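Local atomic coordinates of separin (Saccharomyces cerevisiae, PDB entry 5U1T), a protein that cleaves the cohesin subunit MCD1/SCC1 at the onset of anaphase, acting as a caspase-like cysteine protease that securin holds inactive for most of the cell cycle. Residues E1182-L1187 with H1367-E1372; S1189-S1194 with K1224-L1229; Y1220-R1225 with R1578-A1583. All blocks are in the same frame, centred on the assembly; numbering follows the deposited sequence.

Contact 1 (E1182-L1187 with H1367-E1372); sequences EATKKL and HLFPWE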
loop_
_atom_site.group_PDB
_atom_site.type_symbol
_atom_site.label_atom_id
_atom_site.label_comp_id
_atom_site.label_asym_id
_atom_site.label_seq_id
_atom_site.Cartn_x
_atom_site.Cartn_y
_atom_site.Cartn_z
ATOM N N GLU A 1182 -33.582 -30.501 -1.536
ATOM C CA GLU A 1182 -33.840 -31.461 -0.466
ATOM C C GLU A 1182 -33.261 -32.842 -0.736
ATOM O O GLU A 1182 -32.706 -33.482 0.164
ATOM C CB GLU A 1182 -35.321 -31.589 -0.225
ATOM C CG GLU A 1182 -35.850 -30.380 0.439
ATOM C CD GLU A 1182 -37.344 -30.426 0.617
ATOM O OE1 GLU A 1182 -38.040 -31.050 -0.250
ATOM O OE2 GLU A 1182 -37.807 -29.839 1.639
ATOM N N ALA A 1183 -33.401 -33.302 -1.971
ATOM C CA ALA A 1183 -32.763 -34.537 -2.387
ATOM C C ALA A 1183 -31.251 -34.436 -2.204
ATOM O O ALA A 1183 -30.602 -35.389 -1.756
ATOM C CB ALA A 1183 -33.108 -34.850 -3.832
ATOM N N THR A 1184 -30.693 -33.277 -2.546
ATOM C CA THR A 1184 -29.263 -33.051 -2.382
ATOM C C THR A 1184 -28.871 -33.139 -0.893
ATOM O O THR A 1184 -27.881 -33.773 -0.544
ATOM C CB THR A 1184 -28.846 -31.699 -2.989
ATOM O OG1 THR A 1184 -29.039 -31.741 -4.403
ATOM C CG2 THR A 1184 -27.402 -31.443 -2.755
ATOM N N LYS A 1185 -29.661 -32.530 -0.018
ATOM C CA LYS A 1185 -29.446 -32.673 1.415
ATOM C C LYS A 1185 -29.530 -34.109 1.913
ATOM O O LYS A 1185 -28.631 -34.574 2.597
ATOM C CB LYS A 1185 -30.449 -31.837 2.194
ATOM C CG LYS A 1185 -29.881 -30.564 2.738
ATOM C CD LYS A 1185 -30.655 -30.118 3.969
ATOM C CE LYS A 1185 -30.537 -31.136 5.101
ATOM N NZ LYS A 1185 -31.041 -30.584 6.416
ATOM N N LYS A 1186 -30.619 -34.796 1.600
ATOM C CA LYS A 1186 -30.848 -36.141 2.118
ATOM C C LYS A 1186 -29.712 -37.093 1.732
ATOM O O LYS A 1186 -29.270 -37.926 2.542
ATOM C CB LYS A 1186 -32.181 -36.677 1.615
ATOM C CG LYS A 1186 -33.385 -36.338 2.479
ATOM C CD LYS A 1186 -34.673 -36.856 1.812
ATOM C CE LYS A 1186 -35.873 -36.834 2.758
ATOM N NZ LYS A 1186 -35.895 -35.590 3.600
ATOM N N LEU A 1187 -29.240 -36.932 0.497
ATOM C CA LEU A 1187 -28.176 -37.748 -0.075
ATOM C C LEU A 1187 -26.816 -37.494 0.563
ATOM O O LEU A 1187 -26.104 -38.437 0.935
ATOM C CB LEU A 1187 -28.083 -37.495 -1.580
ATOM C CG LEU A 1187 -26.990 -38.252 -2.321
ATOM C CD1 LEU A 1187 -27.311 -39.733 -2.376
ATOM C CD2 LEU A 1187 -26.802 -37.678 -3.699
ATOM N N HIS A 1367 -23.739 -33.815 -10.509
ATOM C CA HIS A 1367 -22.766 -34.893 -10.497
ATOM C C HIS A 1367 -22.927 -35.919 -9.371
ATOM O O HIS A 1367 -22.776 -37.123 -9.598
ATOM C CB HIS A 1367 -21.375 -34.315 -10.419
ATOM C CG HIS A 1367 -20.358 -35.289 -9.929
ATOM N ND1 HIS A 1367 -19.623 -36.083 -10.781
ATOM C CD2 HIS A 1367 -19.961 -35.610 -8.675
ATOM C CE1 HIS A 1367 -18.804 -36.841 -10.072
ATOM N NE2 HIS A 1367 -18.991 -36.575 -8.793
ATOM N N LEU A 1368 -23.213 -35.455 -8.159
ATOM C CA LEU A 1368 -23.268 -36.351 -7.004
ATOM C C LEU A 1368 -24.322 -37.433 -7.119
ATOM O O LEU A 1368 -24.143 -38.510 -6.566
ATOM C CB LEU A 1368 -23.509 -35.573 -5.705
ATOM C CG LEU A 1368 -24.826 -34.817 -5.465
ATOM C CD1 LEU A 1368 -25.054 -34.554 -3.964
ATOM C CD2 LEU A 1368 -24.866 -33.506 -6.255
ATOM N N PHE A 1369 -25.426 -37.164 -7.811
ATOM C CA PHE A 1369 -26.497 -38.161 -7.918
ATOM C C PHE A 1369 -26.069 -39.338 -8.790
ATOM O O PHE A 1369 -25.533 -39.156 -9.879
ATOM C CB PHE A 1369 -27.787 -37.538 -8.472
ATOM C CG PHE A 1369 -28.536 -36.707 -7.471
ATOM C CD1 PHE A 1369 -29.335 -37.307 -6.506
ATOM C CD2 PHE A 1369 -28.439 -35.309 -7.488
ATOM C CE1 PHE A 1369 -30.037 -36.530 -5.565
ATOM C CE2 PHE A 1369 -29.134 -34.524 -6.546
ATOM C CZ PHE A 1369 -29.934 -35.142 -5.587
ATOM N N PRO A 1370 -26.299 -40.555 -8.299
ATOM C CA PRO A 1370 -26.008 -41.761 -9.078
ATOM C C PRO A 1370 -27.102 -42.017 -10.113
ATOM O O PRO A 1370 -27.850 -42.986 -9.991
ATOM C CB PRO A 1370 -25.973 -42.857 -8.017
ATOM C CG PRO A 1370 -26.918 -42.369 -6.963
ATOM C CD PRO A 1370 -26.817 -40.868 -6.957
ATOM N N TRP A 1371 -27.188 -41.147 -11.116
ATOM C CA TRP A 1371 -28.253 -41.204 -12.108
ATOM C C TRP A 1371 -28.358 -42.583 -12.744
ATOM O O TRP A 1371 -29.456 -43.113 -12.941
ATOM C CB TRP A 1371 -28.041 -40.150 -13.199
ATOM C CG TRP A 1371 -28.080 -38.757 -12.686
ATOM C CD1 TRP A 1371 -27.025 -37.901 -12.574
ATOM C CD2 TRP A 1371 -29.223 -38.053 -12.188
ATOM N NE1 TRP A 1371 -27.440 -36.718 -12.050
ATOM C CE2 TRP A 1371 -28.783 -36.779 -11.800
ATOM C CE3 TRP A 1371 -30.581 -38.371 -12.045
ATOM C CZ2 TRP A 1371 -29.649 -35.815 -11.273
ATOM C CZ3 TRP A 1371 -31.443 -37.407 -11.516
ATOM C CH2 TRP A 1371 -30.970 -36.155 -11.138
ATOM N N GLU A 1372 -27.200 -43.161 -13.036
ATOM C CA GLU A 1372 -27.119 -44.402 -13.782
ATOM C C GLU A 1372 -27.797 -45.556 -13.052
ATOM O O GLU A 1372 -28.001 -46.610 -13.624
ATOM C CB GLU A 1372 -25.655 -44.744 -14.085
ATOM C CG GLU A 1372 -24.930 -43.691 -14.939
ATOM C CD GLU A 1372 -24.255 -42.574 -14.113
ATOM O OE1 GLU A 1372 -24.587 -42.411 -12.918
ATOM O OE2 GLU A 1372 -23.383 -41.865 -14.663
#
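Leu1187 lays its CD2 methyl over one face of the Phe1369 ring, an instructive case of an aromatic side chain lodged against one side of a helix. The methyl makes a CH-pi contact, 4.1 Å from the ring centroid and displaced toward the rim. In Leu1187, chi1 of 179° sets CG anti to the backbone N. Its side chain crosses the phenyl obliquely, whereas Leu1187 and Leu1368 lie alongside with their side chains running in opposite senses; CD2 also meets Leu1368 CD1 at 3.6 Å. One turn back, Ala1183 CB approaches the far end of the ring at CZ, 3.6 Å away. Thr1184 comes to the edge, near the ring plane, with OG1 3.5 Å from Phe1369 CE2; that hydroxyl is hydrogen-bonded to Phe1180 O within its own helix. An alanine in place of Phe1369 would probably open a gap beneath the Leu1187 methyl and leave Ala1183 CB without its aromatic neighbour. Around this buried patch, helix 1209-1237 adds Ile1233 against Phe1369 and Trp1237 against Ala1183. Arg1384, on strand 1382-1385, donates to Phe1369 O and His1367 O and forms a salt bridge with Glu1372, fastening the loop to the neighbouring strand.

Contact 2 (S1189-S1194 with K1224-L1229); sequences SIINES and KRMQQL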
loop_
_atom_site.group_PDB
_atom_site.type_symbol
_atom_site.label_atom_id
_atom_site.label_comp_id
_atom_site.label_asym_id
_atom_site.label_seq_id
_atom_site.Cartn_x
_atom_site.Cartn_y
_atom_site.Cartn_z
ATOM N N SER A 1189 -26.248 -36.208 3.420
ATOM C CA SER A 1189 -26.326 -36.756 4.756
ATOM C C SER A 1189 -25.999 -38.263 4.748
ATOM O O SER A 1189 -25.155 -38.710 5.523
ATOM C CB SER A 1189 -27.705 -36.497 5.351
ATOM O OG SER A 1189 -28.013 -37.472 6.335
ATOM N N ILE A 1190 -26.654 -39.022 3.862
ATOM C CA ILE A 1190 -26.391 -40.448 3.678
ATOM C C ILE A 1190 -24.939 -40.719 3.311
ATOM O O ILE A 1190 -24.276 -41.540 3.949
ATOM C CB ILE A 1190 -27.286 -41.060 2.572
ATOM C CG1 ILE A 1190 -28.762 -41.080 3.004
ATOM C CG2 ILE A 1190 -26.813 -42.461 2.215
ATOM C CD1 ILE A 1190 -29.735 -41.266 1.860
ATOM N N ILE A 1191 -24.455 -40.033 2.276
ATOM C CA ILE A 1191 -23.072 -40.172 1.827
ATOM C C ILE A 1191 -22.031 -39.852 2.918
ATOM O O ILE A 1191 -21.112 -40.646 3.162
ATOM C CB ILE A 1191 -22.796 -39.283 0.609
ATOM C CG1 ILE A 1191 -23.425 -39.897 -0.634
ATOM C CG2 ILE A 1191 -21.300 -39.124 0.390
ATOM C CD1 ILE A 1191 -23.378 -38.992 -1.822
ATOM N N ASN A 1192 -22.168 -38.700 3.574
ATOM C CA ASN A 1192 -21.234 -38.333 4.638
ATOM C C ASN A 1192 -21.294 -39.293 5.829
ATOM O O ASN A 1192 -20.333 -39.403 6.563
ATOM C CB ASN A 1192 -21.488 -36.895 5.106
ATOM C CG ASN A 1192 -21.178 -35.877 4.029
ATOM O OD1 ASN A 1192 -20.202 -36.014 3.285
ATOM N ND2 ASN A 1192 -22.012 -34.852 3.930
ATOM N N GLU A 1193 -22.409 -39.995 6.018
ATOM C CA GLU A 1193 -22.513 -40.964 7.108
ATOM C C GLU A 1193 -21.836 -42.273 6.741
ATOM O O GLU A 1193 -21.037 -42.800 7.510
ATOM C CB GLU A 1193 -23.973 -41.239 7.476
ATOM C CG GLU A 1193 -24.611 -40.202 8.401
ATOM C CD GLU A 1193 -26.113 -40.424 8.586
ATOM O OE1 GLU A 1193 -26.524 -41.591 8.798
ATOM O OE2 GLU A 1193 -26.884 -39.442 8.501
ATOM N N SER A 1194 -22.181 -42.815 5.579
ATOM C CA SER A 1194 -21.505 -44.001 5.079
ATOM C C SER A 1194 -19.993 -43.754 4.946
ATOM O O SER A 1194 -19.190 -44.621 5.284
ATOM C CB SER A 1194 -22.094 -44.435 3.737
ATOM O OG SER A 1194 -21.400 -45.566 3.233
ATOM N N LYS A 1224 -30.504 -48.702 2.517
ATOM C CA LYS A 1224 -31.944 -48.633 2.259
ATOM C C LYS A 1224 -32.404 -47.191 2.120
ATOM O O LYS A 1224 -33.275 -46.893 1.290
ATOM C CB LYS A 1224 -32.767 -49.318 3.357
ATOM C CG LYS A 1224 -34.282 -49.356 3.056
ATOM C CD LYS A 1224 -35.066 -50.051 4.181
ATOM C CE LYS A 1224 -36.548 -50.330 3.814
ATOM N NZ LYS A 1224 -37.117 -51.657 4.350
ATOM N N ARG A 1225 -31.838 -46.305 2.940
ATOM C CA ARG A 1225 -32.157 -44.892 2.852
ATOM C C ARG A 1225 -31.831 -44.362 1.460
ATOM O O ARG A 1225 -32.616 -43.602 0.887
ATOM C CB ARG A 1225 -31.410 -44.107 3.915
ATOM C CG ARG A 1225 -31.940 -44.324 5.308
ATOM C CD ARG A 1225 -31.086 -43.587 6.339
ATOM N NE ARG A 1225 -30.691 -42.241 5.915
ATOM C CZ ARG A 1225 -29.840 -41.463 6.589
ATOM N NH1 ARG A 1225 -29.293 -41.890 7.722
ATOM N NH2 ARG A 1225 -29.533 -40.250 6.136
ATOM N N MET A 1226 -30.694 -44.781 0.902
ATOM C CA MET A 1226 -30.320 -44.311 -0.431
ATOM C C MET A 1226 -31.199 -44.895 -1.536
ATOM O O MET A 1226 -31.604 -44.184 -2.463
ATOM C CB MET A 1226 -28.869 -44.620 -0.755
ATOM C CG MET A 1226 -28.507 -44.045 -2.109
ATOM S SD MET A 1226 -26.783 -44.164 -2.551
ATOM C CE MET A 1226 -26.040 -43.099 -1.307
ATOM N N GLN A 1227 -31.475 -46.189 -1.448
ATOM C CA GLN A 1227 -32.404 -46.821 -2.370
ATOM C C GLN A 1227 -33.766 -46.122 -2.371
ATOM O O GLN A 1227 -34.368 -45.916 -3.421
ATOM C CB GLN A 1227 -32.596 -48.290 -2.014
ATOM C CG GLN A 1227 -33.759 -48.942 -2.760
ATOM C CD GLN A 1227 -33.948 -50.400 -2.407
ATOM O OE1 GLN A 1227 -34.014 -50.768 -1.230
ATOM N NE2 GLN A 1227 -34.034 -51.248 -3.433
ATOM N N GLN A 1228 -34.240 -45.760 -1.184
ATOM C CA GLN A 1228 -35.526 -45.111 -1.053
ATOM C C GLN A 1228 -35.502 -43.734 -1.698
ATOM O O GLN A 1228 -36.445 -43.359 -2.383
ATOM C CB GLN A 1228 -35.929 -45.017 0.414
ATOM C CG GLN A 1228 -36.768 -46.190 0.882
ATOM C CD GLN A 1228 -36.755 -46.347 2.396
ATOM O OE1 GLN A 1228 -36.124 -45.553 3.115
ATOM N NE2 GLN A 1228 -37.429 -47.385 2.893
ATOM N N LEU A 1229 -34.424 -42.990 -1.496
ATOM C CA LEU A 1229 -34.311 -41.653 -2.059
ATOM C C LEU A 1229 -34.344 -41.694 -3.585
ATOM O O LEU A 1229 -35.006 -40.881 -4.228
ATOM C CB LEU A 1229 -33.026 -40.978 -1.572
ATOM C CG LEU A 1229 -32.657 -39.605 -2.134
ATOM C CD1 LEU A 1229 -33.724 -38.571 -1.794
ATOM C CD2 LEU A 1229 -31.307 -39.174 -1.601
#
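Ile1190 occupies the middle of this antiparallel helix pair, its branches distributed among Met1226, Arg1225 and Leu1229. The axes of segments 1189-1194 and 1224-1229 approach to 10.4 Å, their N-to-C directions 158° apart. CG2 of Ile1190 touches Met1226 CE at 3.7 Å, while CD1 reaches the Arg1225-Met1226 backbone and, more distantly, Leu1229 CD2. The Met1226 chain is extended as far as SD and bends at chi3, which brings CE to Ile1190 CG2 and to the more remote Ile1191 CG1. Outward from this apolar centre, the Ile1190 and Arg1225 side chains run antiparallel, with CG1 of Ile1190 3.3 Å from Arg1225 NH2. The guanidinium beyond illustrates how a polar edge can finish a hydrophobic interface. Arg1225 NH1 forms a salt bridge with Glu1193 OE1 at 3.0 Å, approaching on the syn side but 27° out of the carboxylate plane; the two flat groups are turned 60° apart. Arg1225 NH2 gives a weak hydrogen bond to Ser1189 OG at the guanidinium edge, and that hydroxyl in turn donates weakly to Glu1193 OE2. Helices 1180-1198 and 1209-1237 thus pair side by side, with Trp1530, from the loop after strand 1524-1528, lying against Ile1191 and Met1226.

Contact 3 (Y1220-R1225 with R1578-A1583); sequences YDLDKR and RYLNGA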
loop_
_atom_site.group_PDB
_atom_site.type_symbol
_atom_site.label_atom_id
_atom_site.label_comp_id
_atom_site.label_asym_id
_atom_site.label_seq_id
_atom_site.Cartn_x
_atom_site.Cartn_y
_atom_site.Cartn_z
ATOM N N TYR A 1220 -26.355 -51.289 6.239
ATOM C CA TYR A 1220 -27.537 -51.828 5.563
ATOM C C TYR A 1220 -28.673 -50.800 5.624
ATOM O O TYR A 1220 -29.522 -50.720 4.732
ATOM C CB TYR A 1220 -27.972 -53.160 6.186
ATOM C CG TYR A 1220 -27.465 -54.393 5.455
ATOM C CD1 TYR A 1220 -26.232 -54.962 5.769
ATOM C CD2 TYR A 1220 -28.241 -55.011 4.457
ATOM C CE1 TYR A 1220 -25.770 -56.119 5.109
ATOM C CE2 TYR A 1220 -27.786 -56.172 3.787
ATOM C CZ TYR A 1220 -26.535 -56.719 4.120
ATOM O OH TYR A 1220 -26.075 -57.857 3.460
ATOM N N ASP A 1221 -28.666 -50.001 6.682
ATOM C CA ASP A 1221 -29.668 -48.970 6.876
ATOM C C ASP A 1221 -29.428 -47.764 5.987
ATOM O O ASP A 1221 -30.357 -47.152 5.460
ATOM C CB ASP A 1221 -29.675 -48.535 8.324
ATOM C CG ASP A 1221 -30.964 -47.921 8.711
ATOM O OD1 ASP A 1221 -31.130 -46.699 8.499
ATOM O OD2 ASP A 1221 -31.826 -48.679 9.197
ATOM N N LEU A 1222 -28.161 -47.413 5.853
ATOM C CA LEU A 1222 -27.747 -46.353 4.963
ATOM C C LEU A 1222 -28.044 -46.746 3.524
ATOM O O LEU A 1222 -28.429 -45.905 2.715
ATOM C CB LEU A 1222 -26.256 -46.054 5.158
ATOM C CG LEU A 1222 -25.920 -45.200 6.375
ATOM C CD1 LEU A 1222 -24.415 -45.198 6.664
ATOM C CD2 LEU A 1222 -26.432 -43.786 6.138
ATOM N N ASP A 1223 -27.879 -48.030 3.220
ATOM C CA ASP A 1223 -28.142 -48.536 1.880
ATOM C C ASP A 1223 -29.631 -48.418 1.549
ATOM O O ASP A 1223 -29.977 -48.048 0.434
ATOM C CB ASP A 1223 -27.661 -49.987 1.741
ATOM C CG ASP A 1223 -27.744 -50.512 0.305
ATOM O OD1 ASP A 1223 -26.857 -50.187 -0.512
ATOM O OD2 ASP A 1223 -28.687 -51.278 -0.003
ATOM N N LYS A 1224 -30.504 -48.702 2.517
ATOM C CA LYS A 1224 -31.944 -48.633 2.259
ATOM C C LYS A 1224 -32.404 -47.191 2.120
ATOM O O LYS A 1224 -33.275 -46.893 1.290
ATOM C CB LYS A 1224 -32.767 -49.318 3.357
ATOM C CG LYS A 1224 -34.282 -49.356 3.056
ATOM C CD LYS A 1224 -35.066 -50.051 4.181
ATOM C CE LYS A 1224 -36.548 -50.330 3.814
ATOM N NZ LYS A 1224 -37.117 -51.657 4.350
ATOM N N ARG A 1225 -31.838 -46.305 2.940
ATOM C CA ARG A 1225 -32.157 -44.892 2.852
ATOM C C ARG A 1225 -31.831 -44.362 1.460
ATOM O O ARG A 1225 -32.616 -43.602 0.887
ATOM C CB ARG A 1225 -31.410 -44.107 3.915
ATOM C CG ARG A 1225 -31.940 -44.324 5.308
ATOM C CD ARG A 1225 -31.086 -43.587 6.339
ATOM N NE ARG A 1225 -30.691 -42.241 5.915
ATOM C CZ ARG A 1225 -29.840 -41.463 6.589
ATOM N NH1 ARG A 1225 -29.293 -41.890 7.722
ATOM N NH2 ARG A 1225 -29.533 -40.250 6.136
ATOM N N ARG A 1578 -26.076 -53.064 -2.491
ATOM C CA ARG A 1578 -26.295 -52.645 -3.855
ATOM C C ARG A 1578 -26.252 -51.166 -4.121
ATOM O O ARG A 1578 -26.038 -50.775 -5.239
ATOM C CB ARG A 1578 -27.564 -53.257 -4.413
ATOM C CG ARG A 1578 -27.463 -54.761 -4.572
ATOM C CD ARG A 1578 -28.719 -55.354 -5.176
ATOM N NE ARG A 1578 -28.641 -56.803 -5.259
ATOM C CZ ARG A 1578 -29.647 -57.573 -5.641
ATOM N NH1 ARG A 1578 -29.496 -58.882 -5.683
ATOM N NH2 ARG A 1578 -30.802 -57.031 -5.977
ATOM N N TYR A 1579 -26.466 -50.337 -3.117
ATOM C CA TYR A 1579 -26.392 -48.905 -3.380
ATOM C C TYR A 1579 -25.153 -48.256 -2.767
ATOM O O TYR A 1579 -24.393 -47.640 -3.497
ATOM C CB TYR A 1579 -27.670 -48.198 -2.902
ATOM C CG TYR A 1579 -28.886 -48.737 -3.605
ATOM C CD1 TYR A 1579 -29.534 -49.864 -3.125
ATOM C CD2 TYR A 1579 -29.348 -48.165 -4.788
ATOM C CE1 TYR A 1579 -30.612 -50.390 -3.781
ATOM C CE2 TYR A 1579 -30.439 -48.682 -5.449
ATOM C CZ TYR A 1579 -31.073 -49.791 -4.935
ATOM O OH TYR A 1579 -32.174 -50.338 -5.562
ATOM N N LEU A 1580 -24.942 -48.384 -1.456
ATOM C CA LEU A 1580 -23.770 -47.756 -0.821
ATOM C C LEU A 1580 -22.460 -48.101 -1.542
ATOM O O LEU A 1580 -21.572 -47.261 -1.646
ATOM C CB LEU A 1580 -23.648 -48.145 0.659
ATOM C CG LEU A 1580 -24.535 -47.461 1.705
ATOM C CD1 LEU A 1580 -24.033 -47.756 3.107
ATOM C CD2 LEU A 1580 -24.667 -45.953 1.475
ATOM N N ASN A 1581 -22.362 -49.327 -2.059
ATOM C CA ASN A 1581 -21.193 -49.734 -2.830
ATOM C C ASN A 1581 -21.454 -49.814 -4.338
ATOM O O ASN A 1581 -20.710 -49.214 -5.127
ATOM C CB ASN A 1581 -20.671 -51.072 -2.311
ATOM C CG ASN A 1581 -19.799 -50.912 -1.076
ATOM O OD1 ASN A 1581 -18.926 -50.051 -1.033
ATOM N ND2 ASN A 1581 -20.043 -51.737 -0.066
ATOM N N GLY A 1582 -22.516 -50.528 -4.728
ATOM C CA GLY A 1582 -22.863 -50.739 -6.131
ATOM C C GLY A 1582 -23.235 -49.511 -6.969
ATOM O O GLY A 1582 -23.084 -49.528 -8.195
ATOM N N ALA A 1583 -23.724 -48.449 -6.325
ATOM C CA ALA A 1583 -24.104 -47.229 -7.036
ATOM C C ALA A 1583 -22.943 -46.250 -7.119
ATOM O O ALA A 1583 -23.044 -45.199 -7.755
ATOM C CB ALA A 1583 -25.302 -46.563 -6.363
#
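Asp1223, on helix 1209-1237, receives two successive backbone N-H groups of Tyr1579 and Leu1580 in the loop that leads into strand 1585-1589, the antiparallel edge strand of the caspase-like sheet. It is a worked example of one carboxylate holding a loop that lacks regular helix or strand. From the helix, Asp1223 CB first meets Leu1580 CG at 4.0 Å. CG stands anti to the backbone N (chi1 -172°) and lies at the edge of the Tyr1579 ring, in its plane, 3.9 Å from Tyr1579 CD1. At the tip the two oxygens part company. OD1 takes both hydrogen bonds: Tyr1579 N arrives at 2.6 Å on the syn lone pair, whereas Leu1580 N, at 2.8 Å, meets OD1 nearly along the C-O axis, with an N-H...O angle of 158°. Two donors on one oxygen would be expected to restrict rotation of the carboxylate and to favour its charged form. OD2 lies at the edge of the Tyr1579 ring, 3.5 Å from Tyr1579 CD1, with the carboxylate and ring planes 49° apart. The loop is also held by Trp1530, whose NE1 bonds to Leu1580 O, while Ser1194 of helix 1180-1198 touches the Leu1580 side chain. Beside the polar grip, an apolar contact continues the interface, Leu1580 CD1 resting 3.5 Å from Leu1222 CB.

In the fold
Followed from the N terminus, helix 1180-1198 supplies the first segments of contacts 1 and 2 in turn. The chain then passes into helix 1209-1237, where contact 3 opens and contact 2 closes the shortest loop, pairing the two helices. Both ends of contact 2 fall between the segments of contact 1, so it is nested within the loop that contact 1 closes when the chain returns after strand 1353-1362. Contact 3 waits until the loop before strand 1585-1589, so it crosses contact 1. Leu1187 joins contacts 1 and 2 through Leu1229 and Met1226, and contacts 2 and 3 share Lys1224 and Arg1225. Together they tie the helix pair to loops attached to two different sheets.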